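Local coordinates for carbonic anhydrase (Neosartorya fumigata, PDB 7COI), which probably catalyses the reversible hydration of carbon dioxide to hydrogencarbonate and a proton, using one zinc ion per subunit, at residues L130-P134 / G135-T139; A156-E159 / F160-H164; A234-K238 / S239-E243. All coordinates share one frame; numbering follows the deposited sequence.

Contact 1 of 3, residues L130-P134 / G135-T139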
loop_
_atom_site.group_PDB
_atom_site.type_symbol
_atom_site.label_atom_id
_atom_site.label_comp_id
_atom_site.label_asym_id
_atom_site.label_seq_id
_atom_site.Cartn_x
_atom_site.Cartn_y
_atom_site.Cartn_z
ATOM N N LEU A 130 -20.097 23.100 -1.078
ATOM C CA LEU A 130 -19.751 24.056 0.010
ATOM C C LEU A 130 -19.958 25.521 -0.430
ATOM O O LEU A 130 -19.705 26.403 0.397
ATOM C CB LEU A 130 -18.300 23.819 0.435
ATOM C CG LEU A 130 -18.044 22.514 1.177
ATOM C CD1 LEU A 130 -16.573 22.330 1.431
ATOM C CD2 LEU A 130 -18.842 22.417 2.478
ATOM N N GLY A 131 -20.299 25.775 -1.691
ATOM C CA GLY A 131 -20.427 27.145 -2.222
ATOM C C GLY A 131 -19.112 27.881 -2.176
ATOM O O GLY A 131 -19.105 29.103 -1.885
ATOM N N LEU A 132 -17.999 27.183 -2.434
ATOM C CA LEU A 132 -16.654 27.771 -2.312
ATOM C C LEU A 132 -16.036 27.899 -3.704
ATOM O O LEU A 132 -16.706 27.607 -4.730
ATOM C CB LEU A 132 -15.796 26.962 -1.334
ATOM C CG LEU A 132 -16.255 27.013 0.123
ATOM C CD1 LEU A 132 -15.395 26.116 1.007
ATOM C CD2 LEU A 132 -16.224 28.445 0.652
ATOM N N LEU A 133 -14.810 28.377 -3.714
ATOM C CA LEU A 133 -14.072 28.724 -4.930
ATOM C C LEU A 133 -12.837 27.852 -5.006
ATOM O O LEU A 133 -12.371 27.329 -3.994
ATOM C CB LEU A 133 -13.674 30.193 -4.851
ATOM C CG LEU A 133 -14.809 31.220 -4.929
ATOM C CD1 LEU A 133 -14.235 32.621 -4.829
ATOM C CD2 LEU A 133 -15.558 31.069 -6.246
ATOM N N PRO A 134 -12.216 27.767 -6.199
ATOM C CA PRO A 134 -10.878 27.224 -6.300
ATOM C C PRO A 134 -9.962 27.918 -5.280
ATOM O O PRO A 134 -10.139 29.132 -5.066
ATOM C CB PRO A 134 -10.451 27.564 -7.730
ATOM C CG PRO A 134 -11.770 27.641 -8.488
ATOM C CD PRO A 134 -12.776 28.169 -7.496
ATOM N N GLY A 135 -9.098 27.149 -4.599
ATOM C CA GLY A 135 -8.156 27.670 -3.603
ATOM C C GLY A 135 -8.661 27.516 -2.179
ATOM O O GLY A 135 -7.891 27.738 -1.253
ATOM N N ASP A 136 -9.906 27.127 -1.991
ATOM C CA ASP A 136 -10.532 27.061 -0.656
ATOM C C ASP A 136 -10.346 25.688 -0.009
ATOM O O ASP A 136 -10.247 25.630 1.253
ATOM C CB ASP A 136 -11.991 27.479 -0.727
ATOM C CG ASP A 136 -12.208 28.953 -1.034
ATOM O OD1 ASP A 136 -11.234 29.740 -0.913
ATOM O OD2 ASP A 136 -13.335 29.295 -1.438
ATOM N N VAL A 137 -10.375 24.600 -0.785
ATOM C CA VAL A 137 -10.471 23.234 -0.204
ATOM C C VAL A 137 -9.418 22.304 -0.835
ATOM O O VAL A 137 -9.587 21.879 -2.002
ATOM C CB VAL A 137 -11.879 22.640 -0.353
ATOM C CG1 VAL A 137 -12.008 21.349 0.442
ATOM C CG2 VAL A 137 -12.966 23.629 0.074
ATOM N N PHE A 138 -8.443 21.919 -0.037
ATOM C CA PHE A 138 -7.460 20.863 -0.392
ATOM C C PHE A 138 -8.180 19.527 -0.266
ATOM O O PHE A 138 -8.853 19.305 0.758
ATOM C CB PHE A 138 -6.219 20.994 0.488
ATOM C CG PHE A 138 -5.035 20.224 -0.013
ATOM C CD1 PHE A 138 -4.283 20.716 -1.069
ATOM C CD2 PHE A 138 -4.611 19.068 0.608
ATOM C CE1 PHE A 138 -3.158 20.048 -1.514
ATOM C CE2 PHE A 138 -3.474 18.403 0.178
ATOM C CZ PHE A 138 -2.755 18.887 -0.894
ATOM N N THR A 139 -8.148 18.690 -1.299
ATOM C CA THR A 139 -9.133 17.588 -1.423
ATOM C C THR A 139 -8.502 16.210 -1.660
ATOM O O THR A 139 -7.674 16.061 -2.561
ATOM C CB THR A 139 -10.130 17.881 -2.538
ATOM O OG1 THR A 139 -10.783 19.131 -2.267
ATOM C CG2 THR A 139 -11.156 16.788 -2.671
HETATM O O HOH W 1 -11.674 24.692 -3.443
HETATM O O HOH W 2 -10.044 30.863 -2.902
#
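With CG beside its own backbone N and anti to its carbonyl carbon (chi1 -69°), Asp-136 folds its carboxylate back over the preceding residues, where OD2 accepts the N-H of Leu-133. This bond, 2.9 Å from Leu-133 N to Asp-136 OD2, is fairly straight (161° at the hydrogen) but arrives from above the carboxylate plane. A second bond runs the other way, from Asp-136 N to Leu-133 O at 3.2 Å, and closes a type II beta turn. Its inner corners suit their residues: the ring of Pro-134 restrains phi, and Gly-135 has a positive phi at which any CB would strike the carbonyl O of Pro-134. One water links Asp-136 OD1 (2.6 Å from the water oxygen) to Pro-134 O; another lies between Leu-133 O and Val-137 N. On the apolar side, Val-137 CG2 meets Leu-132 CD1 at 3.6 Å and Leu-130 CD1 at 4.1 Å, the leucines crossing the valine at about a right angle. Leu-130 also packs on Ala-84 and Leu-132 on Lys-87, both of the second subunit. Gly-131, whose positive phi belongs to a Schellman motif, is the first residue to leave helical angles after helix 126-129. Because each carboxylate oxygen of Asp-136 receives a hydrogen bond, one from the backbone and one from water, the acid is probably ionised, and its bond to Leu-133 N adds a second link across the turn.

Contact 2 of 3, residues A156-E159 / F160-H164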
loop_
_atom_site.group_PDB
_atom_site.type_symbol
_atom_site.label_atom_id
_atom_site.label_comp_id
_atom_site.label_asym_id
_atom_site.label_seq_id
_atom_site.Cartn_x
_atom_site.Cartn_y
_atom_site.Cartn_z
ATOM N N ALA A 156 -0.094 10.804 2.633
ATOM C CA ALA A 156 0.648 11.896 1.969
ATOM C C ALA A 156 -0.214 13.163 1.884
ATOM O O ALA A 156 0.314 14.275 2.134
ATOM C CB ALA A 156 1.145 11.416 0.638
ATOM N N VAL A 157 -1.505 13.029 1.587
ATOM C CA VAL A 157 -2.417 14.194 1.545
ATOM C C VAL A 157 -2.431 14.856 2.932
ATOM O O VAL A 157 -2.351 16.109 3.007
ATOM C CB VAL A 157 -3.821 13.781 1.098
ATOM C CG1 VAL A 157 -4.843 14.866 1.443
ATOM C CG2 VAL A 157 -3.827 13.417 -0.385
ATOM N N ILE A 158 -2.596 14.054 3.982
ATOM C CA ILE A 158 -2.750 14.598 5.366
ATOM C C ILE A 158 -1.441 15.292 5.757
ATOM O O ILE A 158 -1.516 16.418 6.279
ATOM C CB ILE A 158 -3.157 13.480 6.330
ATOM C CG1 ILE A 158 -4.582 13.032 6.006
ATOM C CG2 ILE A 158 -2.944 13.915 7.779
ATOM C CD1 ILE A 158 -4.997 11.714 6.551
ATOM N N GLU A 159 -0.297 14.690 5.458
ATOM C CA GLU A 159 1.026 15.282 5.762
ATOM C C GLU A 159 1.141 16.635 5.055
ATOM O O GLU A 159 1.534 17.641 5.719
ATOM C CB GLU A 159 2.130 14.320 5.365
ATOM C CG GLU A 159 3.538 14.870 5.521
ATOM C CD GLU A 159 4.036 15.096 6.950
ATOM O OE1 GLU A 159 3.486 14.515 7.885
ATOM O OE2 GLU A 159 4.985 15.842 7.091
ATOM N N PHE A 160 0.814 16.683 3.760
ATOM C CA PHE A 160 0.976 17.919 2.960
ATOM C C PHE A 160 0.024 19.002 3.492
ATOM O O PHE A 160 0.475 20.135 3.748
ATOM C CB PHE A 160 0.758 17.646 1.483
ATOM C CG PHE A 160 1.261 18.756 0.605
ATOM C CD1 PHE A 160 0.489 19.876 0.362
ATOM C CD2 PHE A 160 2.486 18.640 -0.024
ATOM C CE1 PHE A 160 0.961 20.901 -0.439
ATOM C CE2 PHE A 160 2.962 19.668 -0.835
ATOM C CZ PHE A 160 2.192 20.784 -1.049
ATOM N N ALA A 161 -1.249 18.664 3.706
ATOM C CA ALA A 161 -2.262 19.644 4.137
ATOM C C ALA A 161 -1.885 20.185 5.533
ATOM O O ALA A 161 -2.006 21.404 5.769
ATOM C CB ALA A 161 -3.620 19.031 4.157
ATOM N N VAL A 162 -1.555 19.294 6.453
ATOM C CA VAL A 162 -1.419 19.663 7.886
ATOM C C VAL A 162 -0.065 20.336 8.116
ATOM O O VAL A 162 -0.039 21.423 8.738
ATOM C CB VAL A 162 -1.662 18.476 8.820
ATOM C CG1 VAL A 162 -1.415 18.876 10.264
ATOM C CG2 VAL A 162 -3.069 17.959 8.676
ATOM N N ARG A 163 1.030 19.770 7.619
ATOM C CA ARG A 163 2.373 20.303 7.932
ATOM C C ARG A 163 2.708 21.455 6.988
ATOM O O ARG A 163 3.243 22.477 7.470
ATOM C CB ARG A 163 3.453 19.227 7.870
ATOM C CG ARG A 163 4.859 19.733 8.194
ATOM C CD ARG A 163 5.891 18.627 8.311
ATOM N NE ARG A 163 5.524 17.627 9.311
ATOM C CZ ARG A 163 5.657 17.798 10.646
ATOM N NH1 ARG A 163 6.112 18.943 11.140
ATOM N NH2 ARG A 163 5.310 16.847 11.496
ATOM N N HIS A 164 2.453 21.309 5.686
ATOM C CA HIS A 164 2.970 22.237 4.659
ATOM C C HIS A 164 1.957 23.367 4.407
ATOM O O HIS A 164 2.361 24.515 4.470
ATOM C CB HIS A 164 3.426 21.462 3.440
ATOM C CG HIS A 164 4.564 20.566 3.770
ATOM N ND1 HIS A 164 5.804 21.067 4.097
ATOM C CD2 HIS A 164 4.653 19.225 3.892
ATOM C CE1 HIS A 164 6.625 20.058 4.358
ATOM N NE2 HIS A 164 5.934 18.911 4.237
HETATM O O HOH W 3 6.570 16.410 5.244
HETATM O O HOH W 4 5.080 14.754 10.024
#
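Glu-159 and Arg-163, one helical turn apart, lie side by side and point the same way. A bend at chi2 (69°) turns the carboxylate of Glu-159 toward the C-terminal end of the helix, and OE2 meets Arg-163 NE at 2.9 Å in a salt bridge. OE2 is approached on its syn side, somewhat out of the carboxylate plane, yet it lies almost exactly in the guanidinium plane; the two planes are 30° apart, and the bond is bent, with 134° at the hydrogen. A water widens this pairing by donating to Glu-159 OE1 (2.7 Å from the water oxygen) and accepting from Arg-163 NH2 at 2.6 Å. A second water donates to Glu-159 OE2 and lies in the ring plane of His-164, 2.8 Å from its NE2. One face of that imidazole is covered by Arg-163 CG, 4.1 Å above the ring centre. The inner flank is apolar: Ile-158 and Val-162 run alongside each other with their CG2 methyls 4.1 Å apart, branched residues that fill the space toward Leu-115 and Ile-117 of the sheet and Ala-244 of helix 239-248. Backbone bonds such as Arg-163 N to Glu-159 O (2.9 Å) set this four-residue spacing. Arg-163 NH2 also reaches Glu-243 in a further salt bridge. A carboxylate that receives one N-H and two water protons is well suited to carry a negative charge, which might in turn favour protonation of the nearby His-164.

Contact 3 of 3, residues A234-K238 / S239-E243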
loop_
_atom_site.group_PDB
_atom_site.type_symbol
_atom_site.label_atom_id
_atom_site.label_comp_id
_atom_site.label_asym_id
_atom_site.label_seq_id
_atom_site.Cartn_x
_atom_site.Cartn_y
_atom_site.Cartn_z
ATOM N N ALA A 234 -8.759 7.370 13.212
ATOM C CA ALA A 234 -7.556 7.022 12.425
ATOM C C ALA A 234 -6.773 8.288 12.103
ATOM O O ALA A 234 -5.539 8.265 12.141
ATOM C CB ALA A 234 -7.960 6.283 11.178
ATOM N N LEU A 235 -7.471 9.376 11.763
ATOM C CA LEU A 235 -6.852 10.663 11.384
ATOM C C LEU A 235 -6.045 11.180 12.574
ATOM O O LEU A 235 -4.929 11.654 12.351
ATOM C CB LEU A 235 -7.985 11.624 10.991
ATOM C CG LEU A 235 -7.596 13.059 10.740
ATOM C CD1 LEU A 235 -6.714 13.160 9.493
ATOM C CD2 LEU A 235 -8.869 13.888 10.558
ATOM N N THR A 236 -6.580 11.074 13.798
ATOM C CA THR A 236 -5.901 11.584 15.009
ATOM C C THR A 236 -4.813 10.629 15.512
ATOM O O THR A 236 -4.014 11.088 16.332
ATOM C CB THR A 236 -6.918 11.935 16.102
ATOM O OG1 THR A 236 -7.683 10.789 16.455
ATOM C CG2 THR A 236 -7.862 13.034 15.674
ATOM N N GLN A 237 -4.739 9.391 15.020
ATOM C CA GLN A 237 -3.647 8.421 15.326
ATOM C C GLN A 237 -2.466 8.672 14.394
ATOM O O GLN A 237 -1.927 7.719 13.815
ATOM C CB GLN A 237 -4.155 6.991 15.253
ATOM C CG GLN A 237 -5.145 6.686 16.369
ATOM C CD GLN A 237 -5.730 5.295 16.295
ATOM O OE1 GLN A 237 -5.978 4.768 15.219
ATOM N NE2 GLN A 237 -5.983 4.695 17.452
ATOM N N LYS A 238 -2.156 9.939 14.192
ATOM C CA LYS A 238 -1.061 10.408 13.331
ATOM C C LYS A 238 -0.402 11.548 14.083
ATOM O O LYS A 238 -1.116 12.518 14.429
ATOM C CB LYS A 238 -1.586 10.886 11.986
ATOM C CG LYS A 238 -2.246 9.796 11.158
ATOM C CD LYS A 238 -2.675 10.286 9.783
ATOM C CE LYS A 238 -3.546 9.258 9.076
ATOM N NZ LYS A 238 -2.813 7.987 8.876
ATOM N N SER A 239 0.898 11.457 14.287
ATOM C CA SER A 239 1.637 12.491 15.053
ATOM C C SER A 239 1.434 13.867 14.407
ATOM O O SER A 239 1.249 14.867 15.161
ATOM C CB SER A 239 3.089 12.154 15.181
ATOM O OG SER A 239 3.673 13.013 16.156
ATOM N N VAL A 240 1.411 13.945 13.067
ATOM C CA VAL A 240 1.342 15.270 12.386
ATOM C C VAL A 240 0.034 15.967 12.776
ATOM O O VAL A 240 0.047 17.235 12.986
ATOM C CB VAL A 240 1.549 15.181 10.862
ATOM C CG1 VAL A 240 0.430 14.420 10.157
ATOM C CG2 VAL A 240 1.701 16.553 10.242
ATOM N N VAL A 241 -1.055 15.218 12.872
ATOM C CA VAL A 241 -2.372 15.773 13.258
ATOM C C VAL A 241 -2.358 16.144 14.748
ATOM O O VAL A 241 -2.809 17.268 15.083
ATOM C CB VAL A 241 -3.500 14.786 12.925
ATOM C CG1 VAL A 241 -4.849 15.261 13.434
ATOM C CG2 VAL A 241 -3.541 14.533 11.418
ATOM N N LEU A 242 -1.929 15.236 15.617
ATOM C CA LEU A 242 -1.919 15.518 17.088
ATOM C C LEU A 242 -1.075 16.768 17.370
ATOM O O LEU A 242 -1.524 17.604 18.192
ATOM C CB LEU A 242 -1.385 14.306 17.850
ATOM C CG LEU A 242 -2.295 13.090 17.818
ATOM C CD1 LEU A 242 -1.549 11.843 18.243
ATOM C CD2 LEU A 242 -3.529 13.308 18.663
ATOM N N GLU A 243 0.079 16.902 16.726
ATOM C CA GLU A 243 0.973 18.078 16.870
ATOM C C GLU A 243 0.194 19.364 16.518
ATOM O O GLU A 243 0.256 20.363 17.275
ATOM C CB GLU A 243 2.212 17.946 15.983
ATOM C CG GLU A 243 3.216 16.874 16.378
ATOM C CD GLU A 243 4.171 16.524 15.235
ATOM O OE1 GLU A 243 4.395 17.410 14.354
ATOM O OE2 GLU A 243 4.646 15.357 15.167
#
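With chi1 at -68°, Leu-242 holds its CG beside its own backbone N and against the oxygen end of the flat Thr-236 peptide, a tight 3.0 Å from Thr-236 O, both methyls close by. The preceding peptide carbonyl is approached by Val-241, whose CG2 lies 3.3 Å from Leu-235 O and 4.0 Å from Leu-235 CD1, the two side chains crossing at about a right angle. The flat carboxylate of Glu-243 receives Ser-239 OG at OE2 (OG to OE2 2.7 Å), on the anti side and 21° out of its plane; the short serine reaches it from the first helical turn, and the same OG is bonded by Thr-285 N. Lys-238 occupies the N-cap position. Its carbonyl O accepts Leu-242 N at 3.1 Å in a nearly straight bond (173°), along with a weak bond from Val-241 N, while its CB brushes Val-241. The buried Gln-237 starts away from the turn and hydrogen-bonds Gln-202 and Glu-205 of the third subunit. The arrangement is a short break between two helices, 216-236 and 239-248, within the long helical beta-alpha-beta crossover that joins parallel strands 169-175 and 251-257 of the beta-class carbonic anhydrase fold.

Along the chain the three contacts come in series, and none nests in or crosses another. Contact 1 closes the turn between helix 126-129 and strand 137-142, the outermost strand on one side of the sheet within this chain. Contact 2 follows on helix 152-164, the next helix, and meets contact 1 where Phe-138 packs on Phe-160 and Ala-161. Contact 3 lies much later, at the break between helices 216-236 and 239-248; it touches contact 2 where Ile-158 meets Leu-235 and Glu-159 meets Val-240. Contacts 1 and 3 stay about 11 Å apart at their nearest atoms. Helix 152-164 therefore joins strand 137-142 to the junction of helices 216-236 and 239-248, while contacts 1 and 2 also border the second subunit.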